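Local coordinates for protein IclR family transcriptional regulator (Brucella abortus, PDB 5WHM) that probably acts as an IclR-type transcriptional repressor, pairing a helix-turn-helix DNA-binding domain with a C-terminal domain of the kind that senses small effector molecules, at residues 231-236 against 256-261; 109-114 against 252-257; 159-164 against 218-223; 101-106 against 260-265; 207-212 against 245-250. One frame throughout, in Å; residues are numbered along the deposited sequence. Where two conformers were deposited one is given.

Contact 1: residues 231-236 against 256-261. With ACY (acetic acid), chain J.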
# COMPACT_ATOMS: atom_id res chain seq x y z
N LEU C 231 10.96 -14.16 -6.48
CA LEU C 231 10.94 -13.66 -5.11
C LEU C 231 12.34 -13.80 -4.53
O LEU C 231 13.11 -14.66 -4.94
CB LEU C 231 9.94 -14.44 -4.24
CG LEU C 231 8.49 -14.45 -4.66
CD1 LEU C 231 7.72 -15.46 -3.80
CD2 LEU C 231 7.92 -13.03 -4.53
N VAL C 232 12.69 -12.92 -3.61
CA VAL C 232 14.03 -13.00 -3.02
C VAL C 232 13.86 -12.92 -1.51
O VAL C 232 13.10 -12.09 -1.01
CB VAL C 232 14.96 -11.87 -3.51
CG1 VAL C 232 16.38 -12.15 -3.00
CG2 VAL C 232 14.93 -11.75 -5.04
N PHE C 233 14.59 -13.79 -0.79
CA PHE C 233 14.57 -13.80 0.66
C PHE C 233 15.92 -13.34 1.19
O PHE C 233 16.96 -13.71 0.63
CB PHE C 233 14.20 -15.19 1.19
CG PHE C 233 12.83 -15.63 0.72
CD1 PHE C 233 12.66 -16.20 -0.55
CD2 PHE C 233 11.70 -15.40 1.52
CE1 PHE C 233 11.36 -16.55 -1.01
CE2 PHE C 233 10.42 -15.77 1.08
CZ PHE C 233 10.25 -16.36 -0.18
N ASN C 234 15.92 -12.50 2.21
CA ASN C 234 17.21 -12.10 2.76
C ASN C 234 17.20 -12.23 4.27
O ASN C 234 16.18 -12.48 4.92
CB ASN C 234 17.62 -10.67 2.34
CG ASN C 234 16.80 -9.56 3.03
OD1 ASN C 234 15.91 -9.83 3.83
ND2 ASN C 234 17.12 -8.31 2.70
N CYS C 235 18.39 -12.07 4.83
CA CYS C 235 18.57 -12.08 6.27
C CYS C 235 19.73 -11.14 6.52
O CYS C 235 20.81 -11.33 5.93
CB CYS C 235 18.85 -13.49 6.78
SG CYS C 235 19.15 -13.55 8.58
N GLY C 236 19.53 -10.12 7.33
CA GLY C 236 20.54 -9.08 7.41
C GLY C 236 20.38 -8.34 8.71
O GLY C 236 19.41 -8.52 9.43
N ILE C 256 19.39 -20.79 2.11
CA ILE C 256 19.19 -21.61 0.91
C ILE C 256 18.26 -22.77 1.21
O ILE C 256 17.38 -23.10 0.40
CB ILE C 256 20.54 -22.11 0.38
CG1 ILE C 256 21.36 -20.95 -0.21
CG2 ILE C 256 20.36 -23.28 -0.64
CD1 ILE C 256 22.85 -21.39 -0.50
N GLU C 257 18.44 -23.41 2.36
CA GLU C 257 17.56 -24.52 2.74
C GLU C 257 16.14 -24.03 2.99
O GLU C 257 15.18 -24.71 2.62
CB GLU C 257 18.12 -25.22 3.98
CG GLU C 257 17.25 -26.37 4.49
CD GLU C 257 17.07 -27.50 3.47
OE1 GLU C 257 17.88 -27.61 2.52
OE2 GLU C 257 16.11 -28.29 3.64
N MSE C 258 16.00 -22.86 3.61
CA MSE C 258 14.66 -22.26 3.85
C MSE C 258 13.93 -22.02 2.54
O MSE C 258 12.76 -22.38 2.39
CB MSE C 258 14.77 -20.95 4.63
CG MSE C 258 13.37 -20.39 5.13
SE MSE C 258 13.57 -18.52 5.64
CE MSE C 258 13.52 -17.67 3.88
N VAL C 259 14.61 -21.39 1.58
CA VAL C 259 14.00 -21.14 0.28
C VAL C 259 13.61 -22.46 -0.40
O VAL C 259 12.56 -22.55 -1.04
CB VAL C 259 14.94 -20.29 -0.60
CG1 VAL C 259 14.47 -20.23 -2.05
CG2 VAL C 259 15.02 -18.88 -0.02
N HIS C 260 14.46 -23.49 -0.28
CA HIS C 260 14.09 -24.79 -0.82
C HIS C 260 12.83 -25.34 -0.14
O HIS C 260 11.97 -25.92 -0.81
CB HIS C 260 15.24 -25.79 -0.66
CG HIS C 260 14.97 -27.11 -1.30
ND1 HIS C 260 14.40 -28.16 -0.62
CD2 HIS C 260 15.16 -27.54 -2.57
CE1 HIS C 260 14.26 -29.19 -1.44
NE2 HIS C 260 14.72 -28.84 -2.63
N ASN C 261 12.72 -25.17 1.18
CA ASN C 261 11.52 -25.62 1.87
C ASN C 261 10.29 -24.83 1.40
O ASN C 261 9.24 -25.42 1.12
CB ASN C 261 11.68 -25.48 3.40
CG ASN C 261 12.68 -26.52 3.99
OD1 ASN C 261 12.79 -27.65 3.51
ND2 ASN C 261 13.38 -26.13 5.06
C ACY J . 20.25 -6.06 1.80
O ACY J . 19.61 -6.97 1.23
OXT ACY J . 21.43 -5.72 1.51
CH3 ACY J . 19.57 -5.32 2.92

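Contact 2: residues 109-114 against 252-257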
# COMPACT_ATOMS: atom_id res chain seq x y z
N GLN C 109 10.32 -16.91 10.34
CA GLN C 109 10.39 -16.65 11.78
C GLN C 109 11.44 -17.53 12.45
O GLN C 109 12.23 -17.04 13.26
CB GLN C 109 9.01 -16.85 12.40
CG GLN C 109 8.93 -16.50 13.88
CD GLN C 109 9.13 -15.02 14.12
OE1 GLN C 109 8.27 -14.21 13.79
NE2 GLN C 109 10.26 -14.65 14.71
N VAL C 110 11.49 -18.82 12.09
CA VAL C 110 12.50 -19.73 12.63
C VAL C 110 13.91 -19.23 12.32
O VAL C 110 14.79 -19.23 13.18
CB VAL C 110 12.28 -21.16 12.09
CG1 VAL C 110 13.46 -22.08 12.44
CG2 VAL C 110 10.96 -21.72 12.61
N LEU C 111 14.14 -18.78 11.08
CA LEU C 111 15.48 -18.29 10.73
C LEU C 111 15.79 -16.99 11.45
O LEU C 111 16.89 -16.81 11.98
CB LEU C 111 15.60 -18.12 9.22
CG LEU C 111 16.97 -17.56 8.79
CD1 LEU C 111 18.14 -18.46 9.30
CD2 LEU C 111 17.04 -17.37 7.31
N ALA C 112 14.82 -16.05 11.46
CA ALA C 112 15.00 -14.79 12.17
C ALA C 112 15.29 -15.03 13.66
O ALA C 112 16.15 -14.35 14.23
CB ALA C 112 13.77 -13.89 11.99
N ASP C 113 14.58 -15.96 14.30
CA ASP C 113 14.83 -16.25 15.71
C ASP C 113 16.22 -16.82 15.91
O ASP C 113 16.96 -16.40 16.81
CB ASP C 113 13.79 -17.24 16.27
CG ASP C 113 12.38 -16.63 16.41
OD1 ASP C 113 12.20 -15.39 16.28
OD2 ASP C 113 11.45 -17.44 16.64
N TYR C 114 16.61 -17.78 15.06
CA TYR C 114 17.94 -18.36 15.15
C TYR C 114 19.03 -17.32 14.93
O TYR C 114 20.03 -17.29 15.65
CB TYR C 114 18.12 -19.49 14.14
CG TYR C 114 19.57 -19.89 14.04
CD1 TYR C 114 20.16 -20.63 15.06
CD2 TYR C 114 20.36 -19.49 12.97
CE1 TYR C 114 21.51 -20.99 15.00
CE2 TYR C 114 21.71 -19.83 12.90
CZ TYR C 114 22.27 -20.59 13.92
OH TYR C 114 23.59 -20.93 13.85
N GLY C 252 23.78 -18.07 5.29
CA GLY C 252 23.57 -18.26 3.87
C GLY C 252 23.06 -19.66 3.54
O GLY C 252 22.01 -19.82 2.90
N PRO C 253 23.81 -20.70 3.95
CA PRO C 253 23.32 -22.08 3.78
C PRO C 253 21.94 -22.33 4.40
O PRO C 253 21.09 -22.96 3.76
CB PRO C 253 24.42 -22.93 4.43
CG PRO C 253 25.67 -22.14 4.15
CD PRO C 253 25.25 -20.69 4.33
N ARG C 254 21.69 -21.84 5.61
CA ARG C 254 20.35 -21.97 6.19
C ARG C 254 19.31 -21.25 5.35
O ARG C 254 18.16 -21.72 5.23
CB ARG C 254 20.32 -21.42 7.61
CG ARG C 254 21.13 -22.22 8.58
CD ARG C 254 21.28 -21.45 9.86
NE ARG C 254 20.42 -22.01 10.88
CZ ARG C 254 20.86 -22.79 11.86
NH1 ARG C 254 22.15 -23.08 11.96
NH2 ARG C 254 20.00 -23.26 12.75
N LEU C 255 19.66 -20.11 4.77
CA LEU C 255 18.67 -19.38 3.97
C LEU C 255 18.36 -20.15 2.69
O LEU C 255 17.20 -20.18 2.24
CB LEU C 255 19.18 -17.97 3.67
CG LEU C 255 18.30 -17.00 2.87
CD1 LEU C 255 16.89 -16.82 3.50
CD2 LEU C 255 19.02 -15.65 2.77
N ILE C 256 19.39 -20.79 2.11
CA ILE C 256 19.19 -21.61 0.91
C ILE C 256 18.26 -22.77 1.21
O ILE C 256 17.38 -23.10 0.40
CB ILE C 256 20.54 -22.11 0.38
CG1 ILE C 256 21.36 -20.95 -0.21
CG2 ILE C 256 20.36 -23.28 -0.64
CD1 ILE C 256 22.85 -21.39 -0.50
N GLU C 257 18.44 -23.41 2.36
CA GLU C 257 17.56 -24.52 2.74
C GLU C 257 16.14 -24.03 2.99
O GLU C 257 15.18 -24.71 2.62
CB GLU C 257 18.12 -25.22 3.98
CG GLU C 257 17.25 -26.37 4.49
CD GLU C 257 17.07 -27.50 3.47
OE1 GLU C 257 17.88 -27.61 2.52
OE2 GLU C 257 16.11 -28.29 3.64

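Contact 3: residues 159-164 against 218-223. With ACY (acetic acid), chain J.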
# COMPACT_ATOMS: atom_id res chain seq x y z
N GLY C 159 18.71 -7.12 -4.18
CA GLY C 159 18.80 -6.74 -5.59
C GLY C 159 19.77 -7.60 -6.38
O GLY C 159 19.52 -7.94 -7.54
N ARG C 160 20.90 -7.94 -5.76
CA ARG C 160 21.91 -8.77 -6.42
C ARG C 160 21.38 -10.16 -6.71
O ARG C 160 21.56 -10.70 -7.81
CB ARG C 160 23.16 -8.84 -5.54
CG ARG C 160 23.94 -7.52 -5.55
CD ARG C 160 24.89 -7.37 -4.39
NE ARG C 160 25.76 -6.22 -4.57
CZ ARG C 160 26.79 -5.93 -3.78
NH1 ARG C 160 27.10 -6.72 -2.75
NH2 ARG C 160 27.53 -4.86 -4.04
N ALA C 161 20.71 -10.77 -5.73
CA ALA C 161 20.14 -12.09 -5.93
C ALA C 161 19.07 -12.04 -7.01
O ALA C 161 18.94 -12.98 -7.80
CB ALA C 161 19.54 -12.61 -4.61
N CYS C 162 18.30 -10.96 -7.04
CA CYS C 162 17.29 -10.82 -8.09
C CYS C 162 17.96 -10.76 -9.45
O CYS C 162 17.54 -11.46 -10.38
CB CYS C 162 16.46 -9.56 -7.85
SG CYS C 162 15.10 -9.34 -9.05
N LEU C 163 19.02 -9.96 -9.57
CA LEU C 163 19.72 -9.85 -10.85
C LEU C 163 20.34 -11.18 -11.25
O LEU C 163 20.39 -11.50 -12.45
CB LEU C 163 20.79 -8.77 -10.79
CG LEU C 163 20.27 -7.33 -10.87
CD1 LEU C 163 21.34 -6.33 -10.42
CD2 LEU C 163 19.74 -6.98 -12.28
N ALA C 164 20.81 -11.97 -10.27
CA ALA C 164 21.51 -13.21 -10.58
C ALA C 164 20.56 -14.29 -11.07
O ALA C 164 21.00 -15.18 -11.80
CB ALA C 164 22.26 -13.71 -9.34
N SER C 218 24.21 -8.47 4.96
CA SER C 218 23.03 -9.24 4.63
C SER C 218 23.36 -10.24 3.53
O SER C 218 24.34 -10.08 2.79
CB SER C 218 21.90 -8.27 4.20
OG SER C 218 20.94 -8.92 3.41
N VAL C 219 22.58 -11.31 3.49
CA VAL C 219 22.75 -12.37 2.49
C VAL C 219 21.36 -12.62 1.92
O VAL C 219 20.37 -12.51 2.64
CB VAL C 219 23.33 -13.66 3.11
CG1 VAL C 219 22.45 -14.18 4.25
CG2 VAL C 219 23.55 -14.77 2.05
N ALA C 220 21.29 -12.95 0.63
CA ALA C 220 19.98 -13.12 -0.00
C ALA C 220 20.01 -14.31 -0.95
O ALA C 220 21.06 -14.65 -1.52
CB ALA C 220 19.52 -11.86 -0.77
N VAL C 221 18.85 -14.93 -1.11
CA VAL C 221 18.69 -16.12 -1.95
C VAL C 221 17.43 -15.96 -2.78
O VAL C 221 16.35 -15.71 -2.20
CB VAL C 221 18.60 -17.41 -1.11
CG1 VAL C 221 18.20 -18.60 -1.97
CG2 VAL C 221 19.94 -17.69 -0.40
N PRO C 222 17.48 -16.08 -4.10
CA PRO C 222 16.28 -15.87 -4.91
C PRO C 222 15.49 -17.17 -5.09
O PRO C 222 16.00 -18.27 -4.88
CB PRO C 222 16.86 -15.39 -6.25
CG PRO C 222 18.17 -16.20 -6.36
CD PRO C 222 18.67 -16.39 -4.93
N LEU C 223 14.23 -17.02 -5.47
CA LEU C 223 13.38 -18.15 -5.78
C LEU C 223 12.55 -17.80 -7.01
O LEU C 223 11.85 -16.79 -7.01
CB LEU C 223 12.46 -18.47 -4.60
CG LEU C 223 11.28 -19.40 -4.87
CD1 LEU C 223 11.80 -20.79 -5.18
CD2 LEU C 223 10.37 -19.40 -3.68
C ACY J . 20.25 -6.06 1.80
O ACY J . 19.61 -6.97 1.23
OXT ACY J . 21.43 -5.72 1.51
CH3 ACY J . 19.57 -5.32 2.92

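Contact 4: residues 101-106 against 260-265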
# COMPACT_ATOMS: atom_id res chain seq x y z
N ARG C 101 2.69 -15.97 2.08
CA ARG C 101 3.08 -15.69 3.46
C ARG C 101 2.71 -16.82 4.41
O ARG C 101 3.39 -17.00 5.42
CB ARG C 101 2.44 -14.40 3.99
CG ARG C 101 2.91 -13.11 3.34
CD ARG C 101 2.10 -11.92 3.94
NE ARG C 101 2.38 -11.87 5.36
CZ ARG C 101 1.55 -11.44 6.31
NH1 ARG C 101 0.32 -10.98 6.00
NH2 ARG C 101 1.95 -11.48 7.57
N THR C 102 1.63 -17.55 4.16
CA THR C 102 1.28 -18.59 5.12
C THR C 102 2.28 -19.75 5.10
O THR C 102 2.39 -20.48 6.08
CB THR C 102 -0.13 -19.14 4.88
OG1 THR C 102 -0.15 -19.90 3.66
CG2 THR C 102 -1.17 -17.97 4.80
N VAL C 103 3.00 -19.94 4.00
CA VAL C 103 4.09 -20.91 3.97
C VAL C 103 5.41 -20.27 4.40
O VAL C 103 6.16 -20.84 5.19
CB VAL C 103 4.21 -21.52 2.56
CG1 VAL C 103 5.51 -22.30 2.41
CG2 VAL C 103 3.00 -22.38 2.26
N ALA C 104 5.71 -19.09 3.86
CA ALA C 104 7.03 -18.50 4.06
C ALA C 104 7.20 -17.95 5.47
O ALA C 104 8.24 -18.14 6.10
CB ALA C 104 7.29 -17.40 3.04
N SER C 105 6.16 -17.28 5.99
CA SER C 105 6.32 -16.53 7.23
C SER C 105 6.77 -17.38 8.40
O SER C 105 7.67 -16.93 9.13
CB SER C 105 5.01 -15.79 7.56
OG SER C 105 5.11 -15.09 8.80
N PRO C 106 6.22 -18.57 8.67
CA PRO C 106 6.71 -19.33 9.83
C PRO C 106 8.14 -19.82 9.64
O PRO C 106 8.89 -19.91 10.62
CB PRO C 106 5.73 -20.50 9.96
CG PRO C 106 4.91 -20.52 8.72
CD PRO C 106 5.04 -19.20 8.03
N HIS C 260 14.46 -23.49 -0.28
CA HIS C 260 14.09 -24.79 -0.82
C HIS C 260 12.83 -25.34 -0.14
O HIS C 260 11.97 -25.92 -0.81
CB HIS C 260 15.24 -25.79 -0.66
CG HIS C 260 14.97 -27.11 -1.30
ND1 HIS C 260 14.40 -28.16 -0.62
CD2 HIS C 260 15.16 -27.54 -2.57
CE1 HIS C 260 14.26 -29.19 -1.44
NE2 HIS C 260 14.72 -28.84 -2.63
N ASN C 261 12.72 -25.17 1.18
CA ASN C 261 11.52 -25.62 1.87
C ASN C 261 10.29 -24.83 1.40
O ASN C 261 9.24 -25.42 1.12
CB ASN C 261 11.68 -25.48 3.40
CG ASN C 261 12.68 -26.52 3.99
OD1 ASN C 261 12.79 -27.65 3.51
ND2 ASN C 261 13.38 -26.13 5.06
N ILE C 262 10.42 -23.51 1.26
CA ILE C 262 9.32 -22.69 0.74
C ILE C 262 8.93 -23.17 -0.65
O ILE C 262 7.75 -23.36 -0.96
CB ILE C 262 9.71 -21.20 0.74
CG1 ILE C 262 9.94 -20.71 2.16
CG2 ILE C 262 8.60 -20.36 0.05
CD1 ILE C 262 10.44 -19.30 2.24
N SER C 263 9.94 -23.41 -1.49
CA SER C 263 9.73 -23.82 -2.88
C SER C 263 8.99 -25.15 -2.97
O SER C 263 8.16 -25.35 -3.87
CB SER C 263 11.08 -23.90 -3.58
OG SER C 263 10.91 -24.36 -4.90
N SER C 264 9.26 -26.08 -2.05
CA SER C 264 8.58 -27.36 -2.12
C SER C 264 7.15 -27.31 -1.57
O SER C 264 6.35 -28.18 -1.91
CB SER C 264 9.38 -28.43 -1.37
OG SER C 264 9.66 -28.00 -0.05
N ALA C 265 6.83 -26.32 -0.74
CA ALA C 265 5.51 -26.23 -0.12
C ALA C 265 4.53 -25.36 -0.90
O ALA C 265 3.32 -25.50 -0.72
CB ALA C 265 5.64 -25.69 1.31

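Contact 5: residues 207-212 against 245-250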
# COMPACT_ATOMS: atom_id res chain seq x y z
N LEU C 207 25.72 -11.75 -1.24
CA LEU C 207 25.98 -10.93 -0.06
C LEU C 207 25.93 -9.45 -0.39
O LEU C 207 26.17 -9.02 -1.53
CB LEU C 207 27.36 -11.23 0.53
CG LEU C 207 27.69 -12.68 0.85
CD1 LEU C 207 29.19 -12.93 1.19
CD2 LEU C 207 26.81 -13.08 2.02
N SER C 208 25.66 -8.66 0.65
CA SER C 208 25.99 -7.24 0.66
C SER C 208 26.64 -6.94 2.00
O SER C 208 25.95 -6.74 2.99
CB SER C 208 24.77 -6.36 0.44
OG SER C 208 25.18 -5.00 0.48
N ILE C 209 27.98 -6.95 2.03
CA ILE C 209 28.73 -6.67 3.25
C ILE C 209 28.98 -5.17 3.30
O ILE C 209 30.00 -4.66 2.80
CB ILE C 209 30.03 -7.47 3.31
CG1 ILE C 209 29.75 -8.97 3.16
CG2 ILE C 209 30.79 -7.17 4.61
CD1 ILE C 209 28.75 -9.49 4.18
N GLY C 210 28.04 -4.45 3.91
CA GLY C 210 28.12 -3.00 4.02
C GLY C 210 28.04 -2.24 2.71
O GLY C 210 28.48 -1.08 2.65
N GLU C 211 27.51 -2.85 1.66
CA GLU C 211 27.50 -2.22 0.35
C GLU C 211 26.16 -1.55 0.02
O GLU C 211 26.01 -0.97 -1.06
CB GLU C 211 27.87 -3.25 -0.72
CG GLU C 211 29.29 -3.77 -0.54
CD GLU C 211 29.55 -5.06 -1.32
OE1 GLU C 211 29.30 -6.17 -0.77
OE2 GLU C 211 29.99 -4.93 -2.48
N TRP C 212 25.20 -1.61 0.94
CA TRP C 212 24.02 -0.76 0.88
C TRP C 212 24.11 0.33 1.93
O TRP C 212 24.15 1.52 1.59
CB TRP C 212 22.74 -1.59 1.04
CG TRP C 212 21.54 -0.70 1.33
CD1 TRP C 212 21.02 0.28 0.53
CD2 TRP C 212 20.76 -0.70 2.53
NE1 TRP C 212 19.95 0.88 1.15
CE2 TRP C 212 19.77 0.30 2.38
CE3 TRP C 212 20.79 -1.45 3.71
CZ2 TRP C 212 18.82 0.56 3.37
CZ3 TRP C 212 19.85 -1.20 4.68
CH2 TRP C 212 18.88 -0.20 4.51
N GLU C 245 31.80 -14.09 7.73
CA GLU C 245 31.99 -15.52 7.99
C GLU C 245 30.70 -16.19 8.49
O GLU C 245 30.37 -17.30 8.07
CB GLU C 245 33.12 -15.71 9.00
CG GLU C 245 33.19 -17.12 9.55
CD GLU C 245 34.47 -17.39 10.31
OE1 GLU C 245 35.28 -16.44 10.47
OE2 GLU C 245 34.66 -18.54 10.75
N LYS C 246 29.97 -15.53 9.40
CA LYS C 246 28.68 -16.08 9.82
C LYS C 246 27.70 -16.18 8.65
O LYS C 246 26.95 -17.16 8.53
CB LYS C 246 28.10 -15.22 10.94
CG LYS C 246 26.90 -15.84 11.64
CD LYS C 246 26.53 -15.04 12.89
CE LYS C 246 25.72 -15.88 13.89
NZ LYS C 246 26.37 -17.19 14.20
N LEU C 247 27.67 -15.18 7.77
CA LEU C 247 26.74 -15.25 6.65
C LEU C 247 27.13 -16.34 5.66
O LEU C 247 26.26 -17.05 5.15
CB LEU C 247 26.65 -13.88 5.95
CG LEU C 247 26.03 -12.78 6.82
CD1 LEU C 247 26.09 -11.43 6.13
CD2 LEU C 247 24.60 -13.09 7.24
N GLU C 248 28.44 -16.49 5.37
CA GLU C 248 28.88 -17.46 4.37
C GLU C 248 28.77 -18.90 4.86
O GLU C 248 28.44 -19.81 4.09
CB GLU C 248 30.35 -17.17 3.97
CG GLU C 248 30.55 -15.81 3.29
CD GLU C 248 32.01 -15.56 2.86
OE1 GLU C 248 32.95 -16.06 3.54
OE2 GLU C 248 32.20 -14.88 1.83
N ASP C 249 29.09 -19.13 6.13
CA ASP C 249 29.18 -20.49 6.66
C ASP C 249 27.88 -20.97 7.31
O ASP C 249 27.68 -22.19 7.44
CB ASP C 249 30.28 -20.57 7.71
CG ASP C 249 31.69 -20.40 7.12
OD1 ASP C 249 31.84 -20.19 5.88
OD2 ASP C 249 32.64 -20.48 7.92
N ASP C 250 27.02 -20.06 7.77
CA ASP C 250 25.91 -20.43 8.63
C ASP C 250 24.60 -19.89 8.05
O ASP C 250 23.73 -20.65 7.62
CB ASP C 250 26.16 -19.92 10.07
CG ASP C 250 25.10 -20.40 11.09
OD1 ASP C 250 24.31 -21.32 10.76
OD2 ASP C 250 25.06 -19.88 12.23

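Contact 1: residues 231-236 against 256-261
The amide nitrogen ND2 of N234 is gripped by two partners: it donates a hydrogen bond to O of a bound acetic acid at 3.2 Å, with an N-H...O angle of 154°, and it is also hydrogen-bonded to the hydroxyl of Y131. OD1 of the same amide takes a weak bond from the backbone N of A120, which helps fix the rotation of the group. All of this lies on the face of strand 231-236 that looks away from helix 256-261. One residue earlier, F233 points the other way, toward that helix. Its CB is 3.7 Å from the CE methyl of M258, which is present as selenomethionine, and its CD1 lies 3.6 Å from CG2 of V259. The CE methyl keeps to the CD2 flank of the ring and CG2 of V259 to the CD1 flank, both arriving obliquely. A bend at the far end of M258 (chi3 79°) turns CE back to the aromatic ring, whose other neighbours include A104, L255 and I262. The chemistry thus divides the strand: an apolar face seals it to the helix, while on its other face the amide of N234 gives an N-H to an acetic acid that probably came from the crystallisation liquor.

Contact 2: residues 109-114 against 252-257
Y114 swings its ring toward helix 252-257 because CG stands opposite the backbone N (chi1 169°), while R254 bends at chi3 (105°) to lay its guanidinium on that ring. The two planes are only 8° from parallel, and CZ of R254 sits 3.3 Å from the centroid of the Y114 ring, over one face: a stacked cation-pi pair. The overlap is offset, with NE of R254 above the CD2-CE2 side and NH1 reaching to 3.2 Å from CZ of Y114. The hydroxyl and NH1 do not bond each other despite their closeness. D250 OD1 forms a salt bridge with R254 NH1, whereas OD2 lies unusually close to Y114 OH, so the detail of that bond is uncertain; D250 probably helps hold the pair together. Nearer the sheet the contact turns apolar. L111 divides its two methyls, CD1 packing 4.0 Å from CB of R254 and CD2 meeting CD1 of L255 at 3.9 Å. The helices run almost antiparallel, their axes 10.9 Å apart at the nearest point, and both rest on the sheet: L111 touches V119 of strand 118-125, and L255 touches V219 and V221 of strand 216-225.

Contact 3: residues 159-164 against 218-223
A161 directs its single methyl at the strand 218-223, and A220 directs its own methyl back, so that the two CB atoms meet at 3.9 Å. This is helix-on-sheet packing in the C-terminal domain, which belongs to the GAF-like class: helix 157-165 lies against one face of the six-stranded antiparallel sheet. The small residues allow a close approach, the axes of the helix and strand segments coming within 7.2 Å of each other. Their directions differ by 32°, so the helix runs roughly along the strand. P222, two residues on from A220 and on the same face, also turns to the helix. The methyl of A161 is thereby received by both residues, with CD of the P222 ring again 3.9 Å from it. Between them V221 points away, to the far face of the sheet, where it packs on L255, I256 and V259 of helix 244-265. F200 of helix 186-203 touches P222 as well and continues the apolar cover. The strand has a polar end on the helix side: S218 OG is hydrogen-bonded to S157 OG, and O of the acetic acid lies 3.2 Å from S218 OG in what is at most a weak bond. The pyrrolidine of P222 borders not only the methyl of A161 but also its carbonyl, CB of P222 standing 3.5 Å and CG 3.6 Å from O of A161.

Contact 4: residues 101-106 against 260-265
V103 and A104 meet I262 and A265 in a contact made by apolar side chains alone. CG1 of V103 does most of the touching on its side: placed opposite the backbone N (chi1 168°), it comes to 3.6 Å from CB of A265 and rests more loosely on I262, whose CG2 is 4.3 Å away. A104 takes the other end of I262. The isoleucine chain runs out extended (chi2 175°), which carries CD1 out to 3.8 Å from CB of A104. With only a methyl at A104, the backbones come close, CA of A104 lying 5.8 Å from CA of I262. On the side of the sheet, F233 touches both A104 and I262.

Polar interactions stay within each helix or lead outward. P106 has no N-H to give, and the helix is kinked there, although the turn before it is still closed by S105 N to R101 O at 2.8 Å. R101 faces elsewhere: its NE forms a salt bridge with D133, and its NH1 is hydrogen-bonded to the M143 carbonyl of the second subunit, so this helix also contributes to the dimer.

The helix axes pass at 9.5 Å with directions 159° apart. Such an antiparallel helix pair lying on one face of an antiparallel sheet, with the domain's final helix as one member, is in keeping with its GAF-like fold.

Contact 5: residues 207-212 against 245-250
The carboxylate of E248 is the flat group that reaches across: its OE2 lies 3.6 Å from CD1 of L207, and CG of E248 adds a second touch on the same methyl at 3.8 Å. The setting is an edge of the GAF-like sheet, where strand 206-209, outermost within the chain, is flanked by the beginning of helix 244-265. The charge of E248 is answered outside the segments, by a salt bridge from OE2 to R244 NH1, so the leucine meets a carboxylate already engaged by an arginine. A second carboxylate, that of E211, folds back on its own turn. OE1 accepts the backbone N-H of I209 at 3.2 Å through its anti lone pair, and OE2 makes a salt bridge with R160.

The apolar heart of the contact falls to L207, I209 and L247. On the strand, L207 and I209 both point toward the helix, whereas S208 between them points away and binds the G155 carbonyl through OG. L207 and L247 approach obliquely, CD2 of L207 resting on CB of L247. I209 and L247 instead run alongside one another, pointing opposite ways. V219 of the neighbouring strand touches both leucines, so the buried pair shares a floor provided by the sheet. After I209 the chain leaves the strand through G210, whose positive phi (66°) suits a glycine. The helix widens into a pi-type turn at 247-250. At the far end of the L247 side chain, CD1 stands 3.8 Å from CD1 of I209.

How the contacts relate
Helix 244-265 organises four of the five contacts: contact 5 near its start, then contacts 2, 1 and 4 toward its end. Contacts 1 and 2 have centres about 7 Å apart and contacts 1 and 4 about 9 Å; F233 of contact 1 touches L255 of contact 2 and both A104 and I262 of contact 4. Contact 5 joins contact 2 through D250, which forms a salt bridge with R254, and through the backbone, G252 N lying 2.7 Å from L247 O. Contact 3 lies on the other face of the sheet, joined to contact 1 by backbone pairing, F233 O to V221 N at 2.8 Å. Contacts 1 and 3 border the acetic acid, in what may be the effector pocket.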